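PDB 6PNR: alpha-glucosidase from [Eubacterium] rectale, which hydrolyses alpha-glycosidic bonds and, as a GH31 family sulfoquinovosidase, probably releases sulfoquinovose from sulfolipid-derived glycosides. Local coordinates for residues E251-L256 with E296-L301; D458-V461 with H466-L469; L506-A511 with M541-R546; T522-R527 with Q533-E538. All blocks are in the same frame, centred on the assembly; numbering follows the deposited sequence.

Interaction 1: residues E251-L256 with E296-L301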
# COMPACT_ATOMS: atom_id res chain seq x y z
N GLU A 251 32.89 -25.04 -24.22
CA GLU A 251 33.88 -24.15 -24.82
C GLU A 251 33.87 -22.78 -24.14
O GLU A 251 34.93 -22.23 -23.84
CB GLU A 251 33.64 -24.02 -26.32
CG GLU A 251 34.56 -23.00 -26.99
CD GLU A 251 34.19 -22.75 -28.45
OE1 GLU A 251 33.09 -23.16 -28.87
OE2 GLU A 251 35.00 -22.14 -29.17
N ARG A 252 32.69 -22.21 -23.90
CA ARG A 252 32.66 -20.85 -23.34
C ARG A 252 33.08 -20.85 -21.87
O ARG A 252 33.90 -20.03 -21.44
CB ARG A 252 31.28 -20.22 -23.51
CG ARG A 252 31.23 -18.74 -23.09
CD ARG A 252 29.84 -18.11 -23.28
NE ARG A 252 29.85 -16.66 -23.01
CZ ARG A 252 29.76 -16.10 -21.80
NH1 ARG A 252 29.67 -16.84 -20.69
NH2 ARG A 252 29.77 -14.78 -21.68
N SER A 253 32.49 -21.75 -21.07
CA SER A 253 32.76 -21.75 -19.63
C SER A 253 34.21 -22.09 -19.34
O SER A 253 34.90 -21.35 -18.63
CB SER A 253 31.82 -22.73 -18.92
OG SER A 253 30.50 -22.22 -18.90
N PHE A 254 34.70 -23.22 -19.86
CA PHE A 254 36.10 -23.54 -19.60
C PHE A 254 37.04 -22.59 -20.33
O PHE A 254 38.17 -22.36 -19.87
CB PHE A 254 36.38 -25.00 -19.93
CG PHE A 254 35.64 -25.97 -19.02
CD1 PHE A 254 35.93 -26.03 -17.67
CD2 PHE A 254 34.63 -26.77 -19.51
CE1 PHE A 254 35.24 -26.89 -16.82
CE2 PHE A 254 33.93 -27.63 -18.67
CZ PHE A 254 34.24 -27.69 -17.32
N GLY A 255 36.58 -21.99 -21.44
CA GLY A 255 37.34 -20.91 -22.05
C GLY A 255 37.50 -19.70 -21.14
O GLY A 255 38.57 -19.11 -21.07
N LEU A 256 36.43 -19.33 -20.43
CA LEU A 256 36.51 -18.20 -19.51
C LEU A 256 37.37 -18.53 -18.29
O LEU A 256 38.04 -17.65 -17.74
CB LEU A 256 35.10 -17.78 -19.09
CG LEU A 256 34.37 -16.94 -20.15
CD1 LEU A 256 32.90 -16.77 -19.82
CD2 LEU A 256 35.05 -15.60 -20.28
N GLU A 296 24.46 -32.06 -24.22
CA GLU A 296 24.79 -31.32 -25.43
C GLU A 296 25.56 -30.04 -25.12
O GLU A 296 26.53 -29.72 -25.82
CB GLU A 296 23.52 -31.00 -26.21
CG GLU A 296 22.43 -32.07 -26.08
CD GLU A 296 22.92 -33.49 -26.39
OE1 GLU A 296 23.67 -33.66 -27.38
OE2 GLU A 296 22.55 -34.42 -25.65
N MET A 297 25.19 -29.31 -24.07
CA MET A 297 25.94 -28.11 -23.70
C MET A 297 27.28 -28.46 -23.04
O MET A 297 28.29 -27.81 -23.31
CB MET A 297 25.11 -27.23 -22.79
CG MET A 297 23.98 -26.53 -23.51
SD MET A 297 23.01 -25.48 -22.41
CE MET A 297 24.19 -24.16 -22.06
N TYR A 298 27.30 -29.47 -22.17
CA TYR A 298 28.51 -29.88 -21.47
C TYR A 298 28.79 -31.36 -21.70
O TYR A 298 28.79 -32.15 -20.75
CB TYR A 298 28.39 -29.58 -19.97
CG TYR A 298 28.37 -28.11 -19.61
CD1 TYR A 298 29.55 -27.40 -19.41
CD2 TYR A 298 27.16 -27.42 -19.47
CE1 TYR A 298 29.53 -26.05 -19.09
CE2 TYR A 298 27.14 -26.07 -19.13
CZ TYR A 298 28.32 -25.40 -18.95
OH TYR A 298 28.31 -24.05 -18.63
N PRO A 299 29.07 -31.77 -22.94
CA PRO A 299 29.38 -33.19 -23.19
C PRO A 299 30.57 -33.68 -22.38
O PRO A 299 31.58 -32.98 -22.24
CB PRO A 299 29.66 -33.24 -24.69
CG PRO A 299 30.09 -31.86 -25.05
CD PRO A 299 29.23 -30.97 -24.17
N ASP A 300 30.43 -34.88 -21.84
CA ASP A 300 31.49 -35.52 -21.04
C ASP A 300 31.93 -34.62 -19.89
O ASP A 300 33.11 -34.53 -19.56
CB ASP A 300 32.67 -35.91 -21.93
CG ASP A 300 32.31 -37.02 -22.92
OD1 ASP A 300 31.23 -37.64 -22.79
OD2 ASP A 300 33.13 -37.27 -23.84
N LEU A 301 30.98 -33.94 -19.27
CA LEU A 301 31.31 -33.10 -18.11
C LEU A 301 32.09 -33.85 -17.03
O LEU A 301 33.08 -33.30 -16.53
CB LEU A 301 30.02 -32.49 -17.54
CG LEU A 301 30.19 -31.56 -16.33
CD1 LEU A 301 31.15 -30.44 -16.64
CD2 LEU A 301 28.85 -31.01 -15.87

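Interaction 2: residues D458-V461 with H466-L469. With 9VH ([(3~{S},4~{R},5~{R})-4,5-bis(oxidanyl)piperidin-3-yl]methanesulfonic acid), chain C.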
# COMPACT_ATOMS: atom_id res chain seq x y z
N ASP A 458 19.13 -12.48 -4.35
CA ASP A 458 19.23 -11.58 -5.49
C ASP A 458 19.22 -10.13 -5.04
O ASP A 458 18.22 -9.66 -4.49
CB ASP A 458 18.05 -11.78 -6.45
CG ASP A 458 17.93 -13.19 -7.01
OD1 ASP A 458 18.84 -14.02 -6.79
OD2 ASP A 458 16.91 -13.44 -7.69
N GLN A 459 20.30 -9.40 -5.29
CA GLN A 459 20.28 -7.94 -5.23
C GLN A 459 20.09 -7.39 -6.64
O GLN A 459 20.43 -8.03 -7.62
CB GLN A 459 21.58 -7.38 -4.64
CG GLN A 459 21.62 -7.37 -3.14
CD GLN A 459 21.81 -8.77 -2.60
OE1 GLN A 459 22.82 -9.41 -2.90
NE2 GLN A 459 20.84 -9.26 -1.83
N SER A 460 19.55 -6.17 -6.72
CA SER A 460 19.65 -5.43 -7.97
C SER A 460 21.11 -5.08 -8.23
O SER A 460 21.93 -5.00 -7.30
CB SER A 460 18.81 -4.16 -7.94
OG SER A 460 17.41 -4.46 -7.90
N VAL A 461 21.43 -4.88 -9.50
CA VAL A 461 22.79 -4.53 -9.88
C VAL A 461 23.01 -3.03 -9.70
O VAL A 461 23.34 -2.32 -10.66
CB VAL A 461 23.08 -4.99 -11.33
CG1 VAL A 461 23.17 -6.50 -11.39
CG2 VAL A 461 21.99 -4.49 -12.32
N HIS A 466 18.09 -0.15 -0.44
CA HIS A 466 17.17 -1.23 -0.12
C HIS A 466 17.31 -2.43 -1.04
O HIS A 466 16.76 -3.49 -0.72
CB HIS A 466 15.73 -0.72 -0.14
CG HIS A 466 15.43 0.25 0.96
ND1 HIS A 466 15.37 -0.13 2.29
CD2 HIS A 466 15.20 1.58 0.94
CE1 HIS A 466 15.10 0.93 3.03
NE2 HIS A 466 15.01 1.98 2.24
N ASP A 467 18.04 -2.33 -2.17
CA ASP A 467 18.25 -3.55 -2.94
C ASP A 467 19.61 -3.64 -3.63
O ASP A 467 19.77 -4.46 -4.54
CB ASP A 467 17.15 -3.73 -4.01
CG ASP A 467 16.96 -5.18 -4.43
OD1 ASP A 467 17.36 -6.08 -3.65
OD2 ASP A 467 16.41 -5.42 -5.53
N GLY A 468 20.60 -2.84 -3.23
CA GLY A 468 21.91 -2.93 -3.83
C GLY A 468 22.96 -3.43 -2.86
O GLY A 468 22.65 -4.15 -1.91
N LEU A 469 24.21 -2.99 -3.09
CA LEU A 469 25.35 -3.50 -2.35
C LEU A 469 25.16 -3.38 -0.85
O LEU A 469 25.45 -4.31 -0.09
CB LEU A 469 26.62 -2.77 -2.83
CG LEU A 469 28.04 -3.22 -2.43
CD1 LEU A 469 29.04 -2.69 -3.44
CD2 LEU A 469 28.44 -2.77 -1.02
O1 9VH C . 17.13 -18.18 -13.54
S1 9VH C . 17.00 -19.33 -12.67
O2 9VH C . 15.83 -19.20 -11.84
O3 9VH C . 17.07 -20.57 -13.42
C1 9VH C . 18.43 -19.27 -11.62
C2 9VH C . 18.48 -18.06 -10.69
C3 9VH C . 17.48 -18.29 -9.57
N1 9VH C . 17.56 -17.41 -8.40
C4 9VH C . 18.92 -17.32 -7.87
C5 9VH C . 19.88 -16.88 -8.96
O4 9VH C . 21.19 -16.80 -8.39
C6 9VH C . 19.88 -17.88 -10.10
O5 9VH C . 20.79 -17.48 -11.12
O HOH W 1 16.58 -7.85 -6.96
O HOH W 2 16.22 -8.30 -4.16
O HOH W 3 18.80 -7.07 -1.41

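Interaction 3: residues L506-A511 with M541-R546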
# COMPACT_ATOMS: atom_id res chain seq x y z
N LEU A 506 30.46 -0.72 -9.95
CA LEU A 506 29.67 -1.54 -9.02
C LEU A 506 30.32 -2.90 -8.80
O LEU A 506 30.41 -3.37 -7.66
CB LEU A 506 28.25 -1.72 -9.54
CG LEU A 506 27.51 -2.66 -8.58
CD1 LEU A 506 27.22 -1.94 -7.26
CD2 LEU A 506 26.28 -3.21 -9.21
N PHE A 507 30.74 -3.57 -9.87
CA PHE A 507 31.37 -4.86 -9.69
C PHE A 507 32.60 -4.74 -8.80
O PHE A 507 32.80 -5.57 -7.90
CB PHE A 507 31.76 -5.48 -11.05
CG PHE A 507 32.52 -6.77 -10.91
CD1 PHE A 507 33.90 -6.77 -10.70
CD2 PHE A 507 31.85 -7.99 -10.94
CE1 PHE A 507 34.60 -7.96 -10.53
CE2 PHE A 507 32.55 -9.18 -10.77
CZ PHE A 507 33.92 -9.17 -10.57
N LEU A 508 33.42 -3.71 -9.03
CA LEU A 508 34.67 -3.58 -8.28
C LEU A 508 34.41 -3.22 -6.82
O LEU A 508 35.08 -3.75 -5.93
CB LEU A 508 35.58 -2.55 -8.95
CG LEU A 508 36.17 -3.04 -10.28
CD1 LEU A 508 36.85 -1.90 -11.00
CD2 LEU A 508 37.14 -4.20 -10.03
N ARG A 509 33.48 -2.30 -6.55
CA ARG A 509 33.11 -2.00 -5.17
C ARG A 509 32.56 -3.23 -4.46
O ARG A 509 32.80 -3.42 -3.27
CB ARG A 509 32.08 -0.86 -5.10
CG ARG A 509 32.64 0.54 -5.33
CD ARG A 509 33.70 0.91 -4.28
NE ARG A 509 34.09 2.31 -4.44
CZ ARG A 509 35.16 2.88 -3.90
NH1 ARG A 509 35.99 2.18 -3.14
NH2 ARG A 509 35.39 4.17 -4.13
N TRP A 510 31.78 -4.05 -5.17
CA TRP A 510 31.26 -5.27 -4.55
C TRP A 510 32.38 -6.27 -4.26
O TRP A 510 32.40 -6.91 -3.21
CB TRP A 510 30.20 -5.92 -5.45
CG TRP A 510 29.02 -6.56 -4.72
CD1 TRP A 510 29.05 -7.57 -3.79
CD2 TRP A 510 27.62 -6.26 -4.92
NE1 TRP A 510 27.77 -7.89 -3.39
CE2 TRP A 510 26.88 -7.11 -4.08
CE3 TRP A 510 26.94 -5.33 -5.73
CZ2 TRP A 510 25.48 -7.06 -4.01
CZ3 TRP A 510 25.55 -5.28 -5.66
CH2 TRP A 510 24.84 -6.14 -4.81
N ALA A 511 33.33 -6.41 -5.19
CA ALA A 511 34.41 -7.37 -4.98
C ALA A 511 35.31 -6.97 -3.81
O ALA A 511 35.81 -7.84 -3.08
CB ALA A 511 35.21 -7.52 -6.27
N MET A 541 40.07 -7.12 -14.73
CA MET A 541 40.69 -8.40 -14.41
C MET A 541 42.00 -8.21 -13.65
O MET A 541 42.33 -8.98 -12.74
CB MET A 541 40.90 -9.22 -15.68
CG MET A 541 39.60 -9.77 -16.21
SD MET A 541 39.76 -10.89 -17.59
CE MET A 541 39.93 -9.71 -18.91
N GLU A 542 42.76 -7.16 -13.99
CA GLU A 542 43.98 -6.87 -13.24
C GLU A 542 43.66 -6.46 -11.81
O GLU A 542 44.33 -6.90 -10.86
CB GLU A 542 44.78 -5.78 -13.95
CG GLU A 542 45.27 -6.20 -15.34
CD GLU A 542 45.65 -5.00 -16.21
OE1 GLU A 542 45.89 -3.91 -15.65
OE2 GLU A 542 45.69 -5.16 -17.46
N ARG A 543 42.62 -5.63 -11.63
CA ARG A 543 42.19 -5.24 -10.29
C ARG A 543 41.67 -6.43 -9.50
O ARG A 543 41.96 -6.56 -8.31
CB ARG A 543 41.10 -4.16 -10.40
CG ARG A 543 41.61 -2.78 -10.77
CD ARG A 543 40.43 -1.86 -11.07
NE ARG A 543 40.83 -0.49 -11.34
CZ ARG A 543 41.04 0.41 -10.40
NH1 ARG A 543 40.89 0.08 -9.12
NH2 ARG A 543 41.40 1.65 -10.72
N LEU A 544 40.85 -7.27 -10.13
CA LEU A 544 40.28 -8.42 -9.43
C LEU A 544 41.38 -9.38 -8.98
O LEU A 544 41.29 -9.96 -7.89
CB LEU A 544 39.26 -9.11 -10.35
CG LEU A 544 38.49 -10.30 -9.78
CD1 LEU A 544 37.75 -9.86 -8.53
CD2 LEU A 544 37.53 -10.81 -10.83
N ALA A 545 42.42 -9.55 -9.79
CA ALA A 545 43.56 -10.37 -9.38
C ALA A 545 44.11 -9.90 -8.04
O ALA A 545 44.40 -10.72 -7.16
CB ALA A 545 44.65 -10.32 -10.45
N ARG A 546 44.27 -8.59 -7.87
CA ARG A 546 44.72 -8.05 -6.59
C ARG A 546 43.73 -8.35 -5.47
O ARG A 546 44.12 -8.82 -4.39
CB ARG A 546 44.97 -6.55 -6.72
CG ARG A 546 45.05 -5.81 -5.39
CD ARG A 546 45.40 -4.35 -5.64
NE ARG A 546 45.43 -3.56 -4.42
CZ ARG A 546 44.36 -3.09 -3.79
NH1 ARG A 546 43.14 -3.35 -4.25
NH2 ARG A 546 44.53 -2.37 -2.69

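Interaction 4: residues T522-R527 with Q533-E538. With 9VH ([(3~{S},4~{R},5~{R})-4,5-bis(oxidanyl)piperidin-3-yl]methanesulfonic acid), chain C; SO4 (sulfate ion), chain E.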
# COMPACT_ATOMS: atom_id res chain seq x y z
N THR A 522 31.36 -14.75 -8.15
CA THR A 522 30.76 -13.83 -9.12
C THR A 522 29.49 -14.46 -9.69
O THR A 522 29.15 -15.62 -9.43
CB THR A 522 31.75 -13.47 -10.25
OG1 THR A 522 31.98 -14.61 -11.09
CG2 THR A 522 33.08 -12.96 -9.70
N HIS A 523 28.78 -13.69 -10.51
CA HIS A 523 27.53 -14.17 -11.08
C HIS A 523 27.27 -13.38 -12.35
O HIS A 523 27.39 -12.15 -12.33
CB HIS A 523 26.38 -13.99 -10.07
CG HIS A 523 25.14 -14.79 -10.38
ND1 HIS A 523 24.75 -15.10 -11.66
CD2 HIS A 523 24.20 -15.31 -9.55
CE1 HIS A 523 23.62 -15.80 -11.62
NE2 HIS A 523 23.27 -15.94 -10.35
N GLU A 524 26.94 -14.07 -13.45
CA GLU A 524 26.64 -13.32 -14.67
C GLU A 524 25.34 -12.53 -14.56
O GLU A 524 25.15 -11.56 -15.30
CB GLU A 524 26.61 -14.28 -15.88
CG GLU A 524 28.01 -14.73 -16.31
CD GLU A 524 28.02 -15.58 -17.58
OE1 GLU A 524 26.94 -15.98 -18.04
OE2 GLU A 524 29.13 -15.84 -18.11
N GLY A 525 24.44 -12.90 -13.63
CA GLY A 525 23.16 -12.22 -13.52
C GLY A 525 22.15 -12.75 -14.52
O GLY A 525 22.41 -13.67 -15.29
N ASN A 526 20.95 -12.16 -14.49
CA ASN A 526 19.85 -12.67 -15.32
C ASN A 526 19.94 -12.24 -16.78
O ASN A 526 19.25 -12.83 -17.62
CB ASN A 526 18.49 -12.21 -14.76
CG ASN A 526 18.33 -10.70 -14.80
OD1 ASN A 526 19.21 -9.97 -14.35
ND2 ASN A 526 17.20 -10.22 -15.35
N ARG A 527 20.76 -11.24 -17.11
CA ARG A 527 20.86 -10.73 -18.48
C ARG A 527 22.33 -10.49 -18.80
O ARG A 527 22.78 -9.35 -18.95
CB ARG A 527 20.01 -9.47 -18.65
CG ARG A 527 18.53 -9.78 -18.53
CD ARG A 527 17.67 -8.53 -18.64
NE ARG A 527 16.26 -8.89 -18.69
CZ ARG A 527 15.27 -8.01 -18.79
NH1 ARG A 527 15.54 -6.71 -18.85
NH2 ARG A 527 14.01 -8.44 -18.85
N GLN A 533 30.44 -7.73 -17.17
CA GLN A 533 31.08 -8.91 -16.59
C GLN A 533 32.56 -8.62 -16.39
O GLN A 533 33.17 -7.93 -17.22
CB GLN A 533 30.92 -10.14 -17.49
CG GLN A 533 29.51 -10.35 -18.02
CD GLN A 533 28.52 -10.66 -16.90
OE1 GLN A 533 28.91 -11.00 -15.77
NE2 GLN A 533 27.23 -10.55 -17.21
N TYR A 534 33.14 -9.13 -15.30
CA TYR A 534 34.54 -8.85 -15.01
C TYR A 534 35.45 -9.18 -16.19
O TYR A 534 36.46 -8.49 -16.40
CB TYR A 534 35.01 -9.62 -13.77
CG TYR A 534 35.27 -11.12 -13.97
CD1 TYR A 534 36.50 -11.58 -14.43
CD2 TYR A 534 34.28 -12.06 -13.68
CE1 TYR A 534 36.74 -12.94 -14.62
CE2 TYR A 534 34.51 -13.42 -13.86
CZ TYR A 534 35.75 -13.85 -14.33
OH TYR A 534 36.00 -15.18 -14.52
N TYR A 535 35.13 -10.23 -16.95
CA TYR A 535 35.96 -10.64 -18.07
C TYR A 535 35.77 -9.77 -19.31
O TYR A 535 36.38 -10.06 -20.34
CB TYR A 535 35.70 -12.11 -18.40
CG TYR A 535 34.24 -12.52 -18.53
CD1 TYR A 535 33.52 -12.22 -19.68
CD2 TYR A 535 33.61 -13.24 -17.53
CE1 TYR A 535 32.18 -12.60 -19.81
CE2 TYR A 535 32.28 -13.62 -17.64
CZ TYR A 535 31.58 -13.32 -18.78
OH TYR A 535 30.26 -13.72 -18.89
N ASP A 536 34.95 -8.73 -19.23
CA ASP A 536 34.79 -7.77 -20.32
C ASP A 536 35.93 -6.77 -20.39
O ASP A 536 36.08 -6.12 -21.43
CB ASP A 536 33.50 -6.97 -20.16
CG ASP A 536 32.23 -7.78 -20.44
OD1 ASP A 536 32.31 -8.90 -20.98
OD2 ASP A 536 31.14 -7.26 -20.08
N ASP A 537 36.71 -6.60 -19.33
CA ASP A 537 37.54 -5.41 -19.17
C ASP A 537 38.89 -5.81 -18.60
O ASP A 537 38.94 -6.37 -17.51
CB ASP A 537 36.85 -4.41 -18.24
CG ASP A 537 37.61 -3.10 -18.12
OD1 ASP A 537 37.67 -2.35 -19.12
OD2 ASP A 537 38.13 -2.80 -17.02
N GLU A 538 39.98 -5.50 -19.32
CA GLU A 538 41.30 -5.94 -18.85
C GLU A 538 41.67 -5.27 -17.53
O GLU A 538 42.22 -5.93 -16.63
CB GLU A 538 42.38 -5.65 -19.90
CG GLU A 538 42.24 -6.49 -21.17
CD GLU A 538 42.31 -7.98 -20.92
OE1 GLU A 538 43.13 -8.41 -20.07
OE2 GLU A 538 41.55 -8.74 -21.56
O1 9VH C . 17.13 -18.18 -13.54
S1 9VH C . 17.00 -19.33 -12.67
O2 9VH C . 15.83 -19.20 -11.84
O3 9VH C . 17.07 -20.57 -13.42
C1 9VH C . 18.43 -19.27 -11.62
C2 9VH C . 18.48 -18.06 -10.69
C3 9VH C . 17.48 -18.29 -9.57
N1 9VH C . 17.56 -17.41 -8.40
C4 9VH C . 18.92 -17.32 -7.87
C5 9VH C . 19.88 -16.88 -8.96
O4 9VH C . 21.19 -16.80 -8.39
C6 9VH C . 19.88 -17.88 -10.10
O5 9VH C . 20.79 -17.48 -11.12
S SO4 E . 13.10 -4.03 -19.55
O1 SO4 E . 13.30 -4.75 -18.29
O2 SO4 E . 11.67 -4.02 -19.84
O3 SO4 E . 13.61 -2.67 -19.40
O4 SO4 E . 13.83 -4.67 -20.64

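Interaction 1: residues E251-L256 with E296-L301
Y298 reaches with its phenol end to the flank of helix 250-262, where S253 OG donates a hydrogen bond to Y298 OH over 2.9 Å. OG lies near the plane of the phenol ring, so the serine meets Y298 at its edge. The Y298 hydroxyl is also bonded to D274 OD1 and to G249 N, which makes three polar partners round one buried oxygen. Beside this bond the aromatic part of Y298 runs past F254, whose CE2 is 4.4 Å from Y298 CD1; that carbon sits obliquely to the F254 ring, while F254 CE2 lies at the edge of the Y298 ring. Both segments belong to the GH31 TIM barrel. Helix 250-262 is the barrel helix that follows strand 242-245. The loop 296-301 turns, through a type II beta turn from Y298 to L301, into the next barrel helix, 301-310. L301 crosses F254 at about a right angle, and its CG stands anti to the backbone N (chi1 -179°), which directs the isobutyl group to F254. There L301 CD1 approaches the edge of the F254 ring, 4.2 Å from CZ. F315 of the barrel strand 314-319 packs on both F254 and L301.

Interaction 2: residues D458-V461 with H466-L469
S460 and D467 meet through side chain and backbone together. The serine OG donates to D467 OD2 at 2.7 Å, arriving from above the carboxylate plane, 46° out of it. D467 turns its carboxylate to the serine by setting CG anti to the backbone N (chi1 -156°). S460 N adds a weak, bent bond to D467 O, 2.8 Å long. Q459 packs its stem on the same backbone, with CB 3.4 Å from D467 O and CG 3.6 Å from G468 O. A bend at chi2 (74°) then turns the amide off to A456 O, which NE2 reaches. That NE2 also donates to a water, which in turn donates to D467 OD1 at 2.8 Å. This is the loop of the GH31 barrel between helices 447-450 and 469-481, and D458, at the start of the first segment, lines the ligand pocket. D458 directs its side chain away from D467 and brings OD1 to 3.5 Å from C4 of the bound aza-sugar inhibitor. The buried D467 carboxylate receives S460 OG and the backbone N of G141 at OD2, and waters round both oxygens, a set of donors consistent with an ionised aspartate that pins the two arms of the loop together.

Interaction 3: residues L506-A511 with M541-R546
L544 crosses F507 at about a right angle where two helices of the TIM barrel, 504-514 and 538-568, lie side by side. Strand 521-522 comes between them in the chain, and the segments run almost parallel, 7° apart with axes 10.7 Å from each other, as expected of adjacent helices on the outside of a beta/alpha barrel. In the first shell, L544 holds CG anti to the backbone N (chi1 -177°), which carries both methyls across the gap. CD2 comes to the edge of the F507 ring, 4.0 Å from CZ, and CD1 packs against A511 CB at 4.1 Å. F507 likewise has CG anti to its backbone N (chi1 176°), which puts the ring beside L544. One residue after F507 and one before L544, L508 crosses the extended chain of R543. L508 CD1 rests 3.6 Å from R543 CD and L508 CD2 lies 4.0 Å from R543 CB, so the aliphatic stem of the arginine forms the partly exposed border of an otherwise buried contact. In the next shell, Y534 and T540 pack on F507, T540 also on L508, and I491 on F507 and A511. The guanidinium of R543 is held beyond the interface: NE forms a salt bridge with D539 OD2, and NH1 donates to the carbonyl O of L641.

Interaction 4: residues T522-R527 with Q533-E538
E524 receives Y535 at one end and Q533 at the other. Y535 OH donates to E524 OE2 over a short 2.5 Å, coming from 57° out of the carboxylate plane, with the ring and carboxylate planes 60° apart. The same OE2 forms a salt bridge with R252, and OE1 is bonded to Q247, so the buried carboxylate is held on both oxygens. Q533 bends at chi2 (-65°) and sends NE2 to the carbonyl O of E524 at 3.0 Å, on a lone pair in the carbonyl plane. The residue before, H523, points the other way into the pocket, where its NE2 is hydrogen-bonded to both hydroxyls of the inhibitor, O4 and O5, each at 3.0 Å. Outward from these bonds the contact becomes packing. Q533 CB lies 3.5 Å above one face of the Y535 ring, and Y535 CD2 over one face of the Y534 ring, both toward the rim. T522 crosses Y534 at about a right angle, OG1 being 3.9 Å from CE2, while OG1 is bonded to G245 N. The Y534 ring packs among strand 242-245 and helices 504-514 and 538-568, with its hydroxyl bonded to T260 on helix 250-262.

Overall arrangement
All four contacts lie in the TIM-barrel domain. From the N terminus, interaction 1 closes the excursion from helix 250-262 through strands 267-271, 278-280 and 285-287 to the start of helix 301-310. Interaction 2 follows in series and closes a short loop ahead of helix 469-481. Interaction 3 spans a longer excursion, from helix 504-514 to helix 538-568, and the tight loop of interaction 4 falls within it. No contacts cross. Interaction 4 touches interaction 1 through R252 and L256, joining the last part of the barrel to the first, and interaction 3 through Y534. Interactions 2 and 3 meet where W510 packs on Q459 and L469. Interactions 2 and 4, about 16 Å apart between centres, both reach the inhibitor.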